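Local coordinates for vascular protein tyrosine phosphatase 1 (PDB 3I36) that probably removes phosphate from phosphotyrosine residues of proteins, this chain being the catalytic domain of a receptor-type tyrosine phosphatase, at residues E29-Y34 and Q298-I303; K36-D41 and A47-D52; V270-I275 and D291-L296; I257-Y262 and V276-M281. One frame throughout, in Å; residues are numbered along the deposited sequence.

Contact 1: residues E29-Y34 and Q298-I303; sequences ENFEAY and QCVLDI
Phe-31 swings its ring across to Val-300 because CG lies trans to the backbone N (chi1 -170°), and Val-300 sets CG1 in the same trans position, which lays that methyl on the ring. CG1 of Val-300 sits 3.4 Å from the centroid of the Phe-31 ring and only 9° off its normal, a CH-pi contact centred on one face. All six ring carbons meet this one methyl. The next residue, Leu-301, approaches the ring obliquely with its backbone N, 3.7 Å from Phe-31 CE2, and its CB follows at 4.1 Å from the same carbon. Its CD1 instead reaches the residue after Phe-31, resting 3.8 Å from Glu-32 CB and touching the aliphatic part of that chain. The carboxylate of Glu-32 has its polar partner in Arg-305, with which it forms a salt bridge. Helices 28-53 and 290-305 thus pack one on the other, their local axes 9.8 Å apart and 130° between directions. Val-270 touches both Phe-31 and Val-300, while Leu-260 of helix 249-267 also packs on Val-300. Across this interface the attraction is apolar, dispersion and CH-pi, with exposed Glu-32, salt-bridged to Arg-305, at its border.

Contact 2: residues K36-D41 and A47-D52; sequences KKQQAD and AEEYED
Gln-38 and Glu-49 face one another because the chain doubles back between them within residues 28-53, bringing the CA atoms of Gln-38 and Ala-47 to 8.2 Å. The backbone of Ala-40, with psi at 151°, departs from helical values, and a backbone hydrogen bond between Gln-38 and Phe-46 ties the returning turn to the first. Both touching side chains start alike, with CG beside the backbone N and trans to the carbonyl carbon, but they then differ. Gln-38 folds over at its second torsion, whereas Glu-49 runs extended beyond CG and carries its carboxylate across to the amide. The two chains meet at about a right angle, and their flat ends are inclined by 32°. OE1 of Glu-49 lies 3.7 Å from CD of Gln-38 and also approaches its CG, at 3.9 Å, so the carboxylate oxygen lies against the bend of the glutamine chain. The hydroxyls of Tyr-34 and Tyr-293 lie at bonding distance of OE1 and OE2 of this buried carboxylate, respectively, and probably hydrogen-bond to them. Such an arrangement would help to offset the cost of burying the carboxylate and probably fixes its rotation, so that an acidic group can join the folded-back N-terminal segment to helix 290-305.

Contact 3: residues V270-I275 and D291-L296; sequences VDVYGI and DQYVFL
OD1 of Asp-271 accepts the backbone N-H of Gly-274 over 2.8 Å, an N-cap bond that starts helix 272-280 just where Val-272 turns in to meet Tyr-293 and Leu-296. The donor comes from well above the carboxylate plane, and the N-H...O angle is 154°. This is packing between two of the C-terminal helices of the tyrosine phosphatase domain, 272-280 and 290-305. Val-272 carries it: CG1, held trans to the backbone N at a chi1 of 176°, reaches CE1 of Tyr-293 at 3.7 Å and, at the same separation, CD1 of Leu-296. It approaches the tyrosine ring obliquely. Tyr-293 extends past this methyl and brings its phenol end alongside the backbone of Tyr-273. There the hydroxyl, which probably hydrogen-bonds to Glu-49 OE2, lies near the plane of the Tyr-273 ring, at its edge, in a packing contact. Lys-24 makes a cation-pi contact with Tyr-273, and Leu-53 of helix 28-53 touches both tyrosines. Elsewhere on helix 290-305, Gln-292 accepts through OE1 from the backbone N of Gln-288, a residue that probably binds substrate. Tyr-293 OH ends 3.5 Å from CA and 3.6 Å from CB of Tyr-273.

Contact 4: residues I257-Y262 and V276-M281; sequences IDRLIY and VYDLRM
Arg-259 grips Asp-278 end-on in a salt bridge between helices 249-267 and 272-280, the first of which follows the phosphate-binding loop of the tyrosine phosphatase fold. Two nitrogens share a single acceptor. NH1 donates to Asp-278 OD2 over 2.7 Å, and NH2 of the same guanidinium reaches that oxygen at 2.8 Å. Both bonds are noticeably bent, with N-H...O angles of 140° and 137°, as is expected when two donors of one group converge on one atom. OD2 lies close to the guanidinium plane, at the edge of the group. The carboxylate is turned almost perpendicular to that plane, by 83°, so NH1 and NH2 approach OD2 from opposite faces of the carboxylate, both on its anti side. The bend of the arginine chain at its third torsion points the guanidinium at the aspartate, and Pro-106 packs against both residues. Other polar groups on the same two helices have partners elsewhere. Asp-258 forms salt bridges through OD1 with Arg-224 and through OD2 with Arg-228. Arg-280 donates from NE to Met-286 O and from NH2 to Val-287 O, which ties it to the loop before helix 290-305. Leu-279 slides past Arg-259 in the opposite direction, bringing its methyl CD2 to 3.4 Å from NH1.

How the contacts relate
All four contacts lie on the same side of the chain's centre, in the helical part of the catalytic domain. Contact 1 spans the others along the chain, bringing helix 28-53 to helix 290-305, which contact 3 also uses. Contact 2, local to residues 28-53, comes before contacts 3 and 4, whose segments alternate and share helix 272-280, their centres about 8 Å apart. Centres of contacts 1 and 3 are about 11 Å apart, as are those of 2 and 3, whereas 2 and 4 are about 18 Å apart. Leu-260 packs on Val-272 and Ile-275, joining contacts 3 and 4. The N-terminal segment is thereby bound to helices 272-280 and 290-305, which pack on helix 249-267, continuing from the probable substrate-binding loop.

Contact 1: residues E29-Y34 and Q298-I303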
# COMPACT_ATOMS: atom_id res chain seq x y z
N GLU A 29 -19.94 7.18 -16.94
CA GLU A 29 -20.48 7.83 -18.14
C GLU A 29 -20.20 9.33 -18.14
O GLU A 29 -20.26 9.99 -19.18
CB GLU A 29 -21.99 7.57 -18.32
CG GLU A 29 -22.92 8.11 -17.20
CD GLU A 29 -24.34 8.38 -17.69
OE1 GLU A 29 -24.53 8.42 -18.93
OE2 GLU A 29 -25.27 8.55 -16.87
N ASN A 30 -19.91 9.88 -16.97
CA ASN A 30 -19.64 11.31 -16.86
C ASN A 30 -18.20 11.58 -16.49
O ASN A 30 -17.79 12.74 -16.37
CB ASN A 30 -20.57 11.93 -15.81
CG ASN A 30 -22.02 11.75 -16.15
OD1 ASN A 30 -22.40 11.82 -17.32
ND2 ASN A 30 -22.85 11.53 -15.13
N PHE A 31 -17.41 10.53 -16.30
CA PHE A 31 -16.07 10.75 -15.78
C PHE A 31 -15.15 11.52 -16.72
O PHE A 31 -14.39 12.37 -16.29
CB PHE A 31 -15.38 9.48 -15.31
CG PHE A 31 -14.10 9.76 -14.58
CD1 PHE A 31 -14.12 10.09 -13.22
CD2 PHE A 31 -12.90 9.76 -15.25
CE1 PHE A 31 -12.96 10.38 -12.56
CE2 PHE A 31 -11.73 10.05 -14.58
CZ PHE A 31 -11.76 10.35 -13.23
N GLU A 32 -15.20 11.22 -18.01
CA GLU A 32 -14.27 11.90 -18.91
C GLU A 32 -14.49 13.41 -18.91
O GLU A 32 -13.53 14.18 -18.90
CB GLU A 32 -14.30 11.33 -20.33
CG GLU A 32 -13.30 12.04 -21.24
CD GLU A 32 -12.70 11.15 -22.30
OE1 GLU A 32 -12.94 9.92 -22.27
OE2 GLU A 32 -11.98 11.68 -23.17
N ALA A 33 -15.75 13.83 -18.92
CA ALA A 33 -16.06 15.25 -18.92
C ALA A 33 -15.62 15.86 -17.60
O ALA A 33 -15.12 16.98 -17.56
CB ALA A 33 -17.55 15.47 -19.12
N TYR A 34 -15.83 15.11 -16.53
CA TYR A 34 -15.45 15.55 -15.21
C TYR A 34 -13.93 15.76 -15.17
O TYR A 34 -13.44 16.77 -14.66
CB TYR A 34 -15.89 14.52 -14.16
CG TYR A 34 -15.04 14.52 -12.93
CD1 TYR A 34 -15.33 15.35 -11.85
CD2 TYR A 34 -13.94 13.68 -12.83
CE1 TYR A 34 -14.54 15.35 -10.72
CE2 TYR A 34 -13.14 13.69 -11.72
CZ TYR A 34 -13.45 14.52 -10.66
OH TYR A 34 -12.65 14.50 -9.55
N GLN A 298 -6.15 9.83 -13.72
CA GLN A 298 -5.71 9.34 -15.02
C GLN A 298 -6.00 7.84 -15.15
O GLN A 298 -6.44 7.35 -16.20
CB GLN A 298 -4.22 9.60 -15.24
CG GLN A 298 -3.78 9.31 -16.67
CD GLN A 298 -4.44 10.25 -17.66
OE1 GLN A 298 -4.31 11.47 -17.54
NE2 GLN A 298 -5.16 9.69 -18.63
N CYS A 299 -5.72 7.11 -14.08
CA CYS A 299 -6.00 5.68 -14.04
C CYS A 299 -7.46 5.42 -14.36
O CYS A 299 -7.77 4.62 -15.23
CB CYS A 299 -5.62 5.09 -12.68
SG CYS A 299 -3.87 4.91 -12.47
N VAL A 300 -8.34 6.10 -13.65
CA VAL A 300 -9.77 5.97 -13.88
C VAL A 300 -10.11 6.26 -15.32
O VAL A 300 -10.87 5.53 -15.95
CB VAL A 300 -10.59 6.90 -12.97
CG1 VAL A 300 -12.06 6.83 -13.34
CG2 VAL A 300 -10.39 6.52 -11.51
N LEU A 301 -9.55 7.35 -15.85
CA LEU A 301 -9.86 7.74 -17.22
C LEU A 301 -9.43 6.65 -18.18
O LEU A 301 -10.17 6.26 -19.09
CB LEU A 301 -9.17 9.06 -17.56
CG LEU A 301 -9.53 9.66 -18.92
CD1 LEU A 301 -10.99 10.07 -18.92
CD2 LEU A 301 -8.61 10.85 -19.23
N ASP A 302 -8.22 6.14 -17.97
CA ASP A 302 -7.67 5.13 -18.85
C ASP A 302 -8.46 3.82 -18.78
O ASP A 302 -8.68 3.16 -19.79
CB ASP A 302 -6.20 4.89 -18.52
CG ASP A 302 -5.34 6.10 -18.81
OD1 ASP A 302 -5.84 7.03 -19.47
OD2 ASP A 302 -4.16 6.13 -18.39
N ILE A 303 -8.90 3.47 -17.58
CA ILE A 303 -9.68 2.26 -17.38
C ILE A 303 -11.01 2.38 -18.10
O ILE A 303 -11.43 1.48 -18.82
CB ILE A 303 -9.93 2.02 -15.89
CG1 ILE A 303 -8.62 1.65 -15.21
CG2 ILE A 303 -11.00 0.94 -15.69
CD1 ILE A 303 -8.67 1.66 -13.72

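Contact 2: residues K36-D41 and A47-D52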
# COMPACT_ATOMS: atom_id res chain seq x y z
N LYS A 36 -11.80 16.28 -17.68
CA LYS A 36 -11.42 17.43 -18.49
C LYS A 36 -11.68 18.71 -17.71
O LYS A 36 -10.86 19.62 -17.72
CB LYS A 36 -12.20 17.46 -19.81
N LYS A 37 -12.82 18.77 -17.04
CA LYS A 37 -13.19 19.91 -16.23
C LYS A 37 -12.15 20.14 -15.14
O LYS A 37 -11.70 21.27 -14.91
CB LYS A 37 -14.55 19.66 -15.60
CG LYS A 37 -15.13 20.82 -14.83
CD LYS A 37 -16.48 20.44 -14.26
CE LYS A 37 -17.40 19.91 -15.35
NZ LYS A 37 -18.59 19.20 -14.79
N GLN A 38 -11.76 19.06 -14.47
CA GLN A 38 -10.86 19.13 -13.34
C GLN A 38 -9.43 19.36 -13.78
O GLN A 38 -8.58 19.80 -13.00
CB GLN A 38 -10.94 17.83 -12.53
CG GLN A 38 -12.27 17.64 -11.83
CD GLN A 38 -12.66 18.84 -10.98
OE1 GLN A 38 -12.53 18.81 -9.76
NE2 GLN A 38 -13.12 19.90 -11.63
N GLN A 39 -9.17 19.05 -15.04
CA GLN A 39 -7.84 19.20 -15.62
C GLN A 39 -7.62 20.63 -16.10
O GLN A 39 -6.48 21.07 -16.28
CB GLN A 39 -7.69 18.22 -16.78
CG GLN A 39 -6.30 18.09 -17.33
CD GLN A 39 -6.25 17.12 -18.50
OE1 GLN A 39 -7.11 17.14 -19.38
NE2 GLN A 39 -5.23 16.27 -18.51
N ALA A 40 -8.70 21.37 -16.30
CA ALA A 40 -8.62 22.73 -16.80
C ALA A 40 -7.80 23.60 -15.85
O ALA A 40 -7.77 23.36 -14.64
CB ALA A 40 -10.00 23.32 -16.97
N ASP A 41 -7.15 24.61 -16.40
CA ASP A 41 -6.34 25.55 -15.62
C ASP A 41 -5.32 24.82 -14.77
O ASP A 41 -5.29 24.96 -13.54
CB ASP A 41 -7.23 26.46 -14.76
CG ASP A 41 -8.09 27.40 -15.60
OD1 ASP A 41 -7.93 27.38 -16.84
OD2 ASP A 41 -8.92 28.13 -15.02
N ALA A 47 -6.49 19.94 -8.15
CA ALA A 47 -5.73 20.59 -7.09
C ALA A 47 -6.65 20.97 -5.94
O ALA A 47 -6.28 20.85 -4.77
CB ALA A 47 -4.99 21.82 -7.63
N GLU A 48 -7.85 21.44 -6.27
CA GLU A 48 -8.82 21.82 -5.27
C GLU A 48 -9.30 20.62 -4.46
O GLU A 48 -9.42 20.68 -3.23
CB GLU A 48 -10.02 22.51 -5.92
CG GLU A 48 -11.06 22.99 -4.92
CD GLU A 48 -12.19 23.75 -5.60
OE1 GLU A 48 -12.58 23.37 -6.72
OE2 GLU A 48 -12.68 24.73 -5.00
N GLU A 49 -9.58 19.53 -5.16
CA GLU A 49 -10.03 18.32 -4.47
C GLU A 49 -8.93 17.86 -3.53
O GLU A 49 -9.18 17.52 -2.38
CB GLU A 49 -10.33 17.21 -5.47
CG GLU A 49 -11.62 17.41 -6.22
CD GLU A 49 -11.86 16.32 -7.23
OE1 GLU A 49 -12.71 16.53 -8.12
OE2 GLU A 49 -11.22 15.25 -7.14
N TYR A 50 -7.71 17.87 -4.05
CA TYR A 50 -6.59 17.36 -3.29
C TYR A 50 -6.30 18.26 -2.09
O TYR A 50 -5.96 17.79 -1.01
CB TYR A 50 -5.37 17.24 -4.20
CG TYR A 50 -4.25 16.50 -3.54
CD1 TYR A 50 -4.34 15.13 -3.32
CD2 TYR A 50 -3.11 17.17 -3.12
CE1 TYR A 50 -3.31 14.45 -2.70
CE2 TYR A 50 -2.09 16.51 -2.51
CZ TYR A 50 -2.19 15.15 -2.29
OH TYR A 50 -1.17 14.50 -1.68
N GLU A 51 -6.45 19.57 -2.28
CA GLU A 51 -6.26 20.51 -1.19
C GLU A 51 -7.31 20.29 -0.12
O GLU A 51 -7.04 20.41 1.08
CB GLU A 51 -6.32 21.95 -1.70
CG GLU A 51 -6.37 23.01 -0.60
CD GLU A 51 -5.07 23.10 0.19
OE1 GLU A 51 -4.06 22.50 -0.22
OE2 GLU A 51 -5.07 23.80 1.22
N ASP A 52 -8.52 19.94 -0.55
CA ASP A 52 -9.61 19.65 0.38
C ASP A 52 -9.31 18.43 1.24
O ASP A 52 -9.84 18.28 2.34
CB ASP A 52 -10.91 19.40 -0.38
CG ASP A 52 -11.59 20.68 -0.77
OD1 ASP A 52 -11.20 21.75 -0.25
OD2 ASP A 52 -12.52 20.61 -1.60

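Contact 3: residues V270-I275 and D291-L296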
# COMPACT_ATOMS: atom_id res chain seq x y z
N VAL A 270 -17.17 6.36 -9.78
CA VAL A 270 -15.92 6.48 -9.08
C VAL A 270 -16.04 7.58 -8.07
O VAL A 270 -16.80 8.53 -8.23
CB VAL A 270 -14.71 6.72 -10.02
CG1 VAL A 270 -14.73 5.73 -11.19
CG2 VAL A 270 -14.70 8.13 -10.53
N ASP A 271 -15.28 7.42 -7.01
CA ASP A 271 -15.20 8.46 -6.02
C ASP A 271 -13.77 8.42 -5.51
O ASP A 271 -13.47 7.82 -4.48
CB ASP A 271 -16.19 8.23 -4.89
CG ASP A 271 -16.29 9.42 -3.96
OD1 ASP A 271 -15.51 10.38 -4.15
OD2 ASP A 271 -17.14 9.39 -3.06
N VAL A 272 -12.89 9.06 -6.27
CA VAL A 272 -11.49 9.06 -5.93
C VAL A 272 -11.35 9.84 -4.63
O VAL A 272 -10.62 9.45 -3.73
CB VAL A 272 -10.68 9.76 -7.02
CG1 VAL A 272 -9.20 9.84 -6.62
CG2 VAL A 272 -10.86 9.01 -8.35
N TYR A 273 -12.06 10.96 -4.57
CA TYR A 273 -12.01 11.80 -3.40
C TYR A 273 -12.39 10.99 -2.16
O TYR A 273 -11.70 11.02 -1.16
CB TYR A 273 -12.94 12.99 -3.56
CG TYR A 273 -12.88 13.94 -2.39
CD1 TYR A 273 -12.00 15.02 -2.41
CD2 TYR A 273 -13.68 13.76 -1.28
CE1 TYR A 273 -11.93 15.89 -1.34
CE2 TYR A 273 -13.62 14.62 -0.21
CZ TYR A 273 -12.74 15.68 -0.25
OH TYR A 273 -12.68 16.55 0.81
N GLY A 274 -13.50 10.26 -2.25
CA GLY A 274 -14.00 9.47 -1.14
C GLY A 274 -13.03 8.38 -0.75
O GLY A 274 -12.84 8.08 0.43
N ILE A 275 -12.38 7.79 -1.74
CA ILE A 275 -11.39 6.77 -1.45
C ILE A 275 -10.21 7.38 -0.73
O ILE A 275 -9.80 6.89 0.32
CB ILE A 275 -10.92 6.07 -2.73
CG1 ILE A 275 -12.06 5.19 -3.24
CG2 ILE A 275 -9.68 5.22 -2.45
CD1 ILE A 275 -11.88 4.77 -4.70
N ASP A 291 0.37 15.06 -7.88
CA ASP A 291 0.62 14.30 -9.10
C ASP A 291 0.04 12.90 -8.96
O ASP A 291 -0.60 12.37 -9.88
CB ASP A 291 2.12 14.21 -9.40
CG ASP A 291 2.75 15.56 -9.72
OD1 ASP A 291 2.05 16.59 -9.68
OD2 ASP A 291 3.96 15.58 -10.01
N GLN A 292 0.24 12.29 -7.80
CA GLN A 292 -0.33 10.97 -7.58
C GLN A 292 -1.84 11.01 -7.66
O GLN A 292 -2.46 10.12 -8.22
CB GLN A 292 0.10 10.40 -6.23
CG GLN A 292 1.55 9.98 -6.24
CD GLN A 292 2.09 9.69 -4.86
OE1 GLN A 292 1.38 9.83 -3.87
NE2 GLN A 292 3.35 9.29 -4.80
N TYR A 293 -2.44 12.04 -7.06
CA TYR A 293 -3.88 12.16 -7.06
C TYR A 293 -4.41 12.32 -8.49
O TYR A 293 -5.43 11.75 -8.85
CB TYR A 293 -4.31 13.36 -6.22
CG TYR A 293 -5.80 13.47 -6.02
CD1 TYR A 293 -6.43 12.72 -5.05
CD2 TYR A 293 -6.57 14.31 -6.81
CE1 TYR A 293 -7.79 12.81 -4.85
CE2 TYR A 293 -7.93 14.42 -6.61
CZ TYR A 293 -8.53 13.65 -5.63
OH TYR A 293 -9.89 13.74 -5.41
N VAL A 294 -3.72 13.12 -9.29
CA VAL A 294 -4.11 13.26 -10.68
C VAL A 294 -3.89 11.95 -11.40
O VAL A 294 -4.72 11.53 -12.21
CB VAL A 294 -3.33 14.39 -11.37
CG1 VAL A 294 -3.65 14.41 -12.87
CG2 VAL A 294 -3.67 15.72 -10.72
N PHE A 295 -2.77 11.29 -11.11
CA PHE A 295 -2.47 9.98 -11.67
C PHE A 295 -3.62 9.01 -11.43
O PHE A 295 -3.95 8.20 -12.30
CB PHE A 295 -1.17 9.45 -11.09
CG PHE A 295 -0.75 8.10 -11.61
CD1 PHE A 295 -0.12 7.97 -12.84
CD2 PHE A 295 -0.97 6.96 -10.86
CE1 PHE A 295 0.28 6.73 -13.31
CE2 PHE A 295 -0.59 5.72 -11.32
CZ PHE A 295 0.04 5.60 -12.55
N LEU A 296 -4.23 9.08 -10.24
CA LEU A 296 -5.37 8.19 -9.94
C LEU A 296 -6.49 8.49 -10.89
O LEU A 296 -7.14 7.60 -11.42
CB LEU A 296 -5.91 8.47 -8.55
CG LEU A 296 -5.16 7.82 -7.42
CD1 LEU A 296 -5.89 8.15 -6.13
CD2 LEU A 296 -5.12 6.33 -7.69

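Contact 4: residues I257-Y262 and V276-M281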
# COMPACT_ATOMS: atom_id res chain seq x y z
N ILE A 257 -6.16 2.83 -6.51
CA ILE A 257 -6.43 2.32 -7.85
C ILE A 257 -7.21 1.01 -7.74
O ILE A 257 -8.16 0.75 -8.48
CB ILE A 257 -5.12 2.01 -8.57
CG1 ILE A 257 -4.44 3.30 -9.00
CG2 ILE A 257 -5.37 1.10 -9.77
CD1 ILE A 257 -3.01 3.07 -9.49
N ASP A 258 -6.81 0.18 -6.80
CA ASP A 258 -7.47 -1.11 -6.64
C ASP A 258 -8.93 -0.89 -6.30
O ASP A 258 -9.84 -1.53 -6.86
CB ASP A 258 -6.79 -1.93 -5.55
CG ASP A 258 -7.46 -3.28 -5.34
OD1 ASP A 258 -7.46 -4.10 -6.27
OD2 ASP A 258 -7.99 -3.50 -4.24
N ARG A 259 -9.16 0.02 -5.38
CA ARG A 259 -10.51 0.32 -4.94
C ARG A 259 -11.34 0.94 -6.06
O ARG A 259 -12.50 0.59 -6.22
CB ARG A 259 -10.46 1.23 -3.73
CG ARG A 259 -9.87 0.52 -2.52
CD ARG A 259 -9.75 1.44 -1.34
NE ARG A 259 -11.05 1.98 -0.94
CZ ARG A 259 -11.26 2.65 0.19
NH1 ARG A 259 -10.27 2.82 1.05
NH2 ARG A 259 -12.47 3.13 0.46
N LEU A 260 -10.74 1.85 -6.81
CA LEU A 260 -11.42 2.50 -7.92
C LEU A 260 -11.83 1.48 -8.96
O LEU A 260 -12.91 1.58 -9.54
CB LEU A 260 -10.51 3.52 -8.57
CG LEU A 260 -10.44 4.79 -7.73
CD1 LEU A 260 -9.22 5.59 -8.14
CD2 LEU A 260 -11.74 5.58 -7.93
N ILE A 261 -10.96 0.52 -9.23
CA ILE A 261 -11.30 -0.47 -10.25
C ILE A 261 -12.52 -1.27 -9.82
O ILE A 261 -13.44 -1.49 -10.61
CB ILE A 261 -10.12 -1.40 -10.56
CG1 ILE A 261 -9.00 -0.60 -11.25
CG2 ILE A 261 -10.58 -2.58 -11.40
CD1 ILE A 261 -7.66 -1.36 -11.36
N TYR A 262 -12.55 -1.69 -8.57
CA TYR A 262 -13.73 -2.41 -8.10
C TYR A 262 -14.98 -1.56 -8.24
O TYR A 262 -16.02 -2.03 -8.68
CB TYR A 262 -13.59 -2.80 -6.65
CG TYR A 262 -12.80 -4.06 -6.43
CD1 TYR A 262 -13.25 -5.27 -6.92
CD2 TYR A 262 -11.63 -4.04 -5.69
CE1 TYR A 262 -12.54 -6.44 -6.70
CE2 TYR A 262 -10.91 -5.19 -5.45
CZ TYR A 262 -11.37 -6.39 -5.96
OH TYR A 262 -10.66 -7.54 -5.71
N VAL A 276 -9.66 8.46 -1.27
CA VAL A 276 -8.45 9.01 -0.67
C VAL A 276 -8.79 9.53 0.70
O VAL A 276 -8.02 9.37 1.64
CB VAL A 276 -7.81 10.11 -1.54
CG1 VAL A 276 -6.60 10.73 -0.81
CG2 VAL A 276 -7.41 9.51 -2.90
N TYR A 277 -9.96 10.15 0.83
CA TYR A 277 -10.42 10.60 2.13
C TYR A 277 -10.38 9.46 3.14
O TYR A 277 -9.80 9.57 4.23
CB TYR A 277 -11.85 11.11 2.01
CG TYR A 277 -12.31 11.84 3.23
CD1 TYR A 277 -12.43 13.22 3.23
CD2 TYR A 277 -12.65 11.14 4.39
CE1 TYR A 277 -12.86 13.90 4.36
CE2 TYR A 277 -13.09 11.81 5.52
CZ TYR A 277 -13.18 13.19 5.49
OH TYR A 277 -13.60 13.87 6.61
N ASP A 278 -10.99 8.35 2.76
CA ASP A 278 -10.98 7.15 3.58
C ASP A 278 -9.54 6.71 3.91
O ASP A 278 -9.22 6.43 5.05
CB ASP A 278 -11.70 6.04 2.83
CG ASP A 278 -11.91 4.82 3.68
OD1 ASP A 278 -12.18 4.96 4.89
OD2 ASP A 278 -11.82 3.72 3.11
N LEU A 279 -8.69 6.67 2.90
CA LEU A 279 -7.29 6.31 3.15
C LEU A 279 -6.68 7.25 4.18
O LEU A 279 -6.02 6.79 5.11
CB LEU A 279 -6.48 6.32 1.86
CG LEU A 279 -6.96 5.30 0.82
CD1 LEU A 279 -6.04 5.37 -0.39
CD2 LEU A 279 -7.01 3.89 1.41
N ARG A 280 -6.89 8.55 4.01
CA ARG A 280 -6.34 9.52 4.95
C ARG A 280 -6.87 9.36 6.37
O ARG A 280 -6.20 9.73 7.32
CB ARG A 280 -6.64 10.94 4.49
CG ARG A 280 -5.93 11.34 3.22
CD ARG A 280 -4.45 11.61 3.44
NE ARG A 280 -3.88 11.92 2.14
CZ ARG A 280 -3.96 13.11 1.57
NH1 ARG A 280 -4.53 14.12 2.21
NH2 ARG A 280 -3.46 13.29 0.35
N MET A 281 -8.08 8.84 6.50
CA MET A 281 -8.64 8.57 7.82
C MET A 281 -7.97 7.36 8.45
O MET A 281 -8.23 7.03 9.61
CB MET A 281 -10.15 8.35 7.73
CG MET A 281 -10.94 9.61 7.46
SD MET A 281 -10.69 10.78 8.80
CE MET A 281 -11.28 9.82 10.20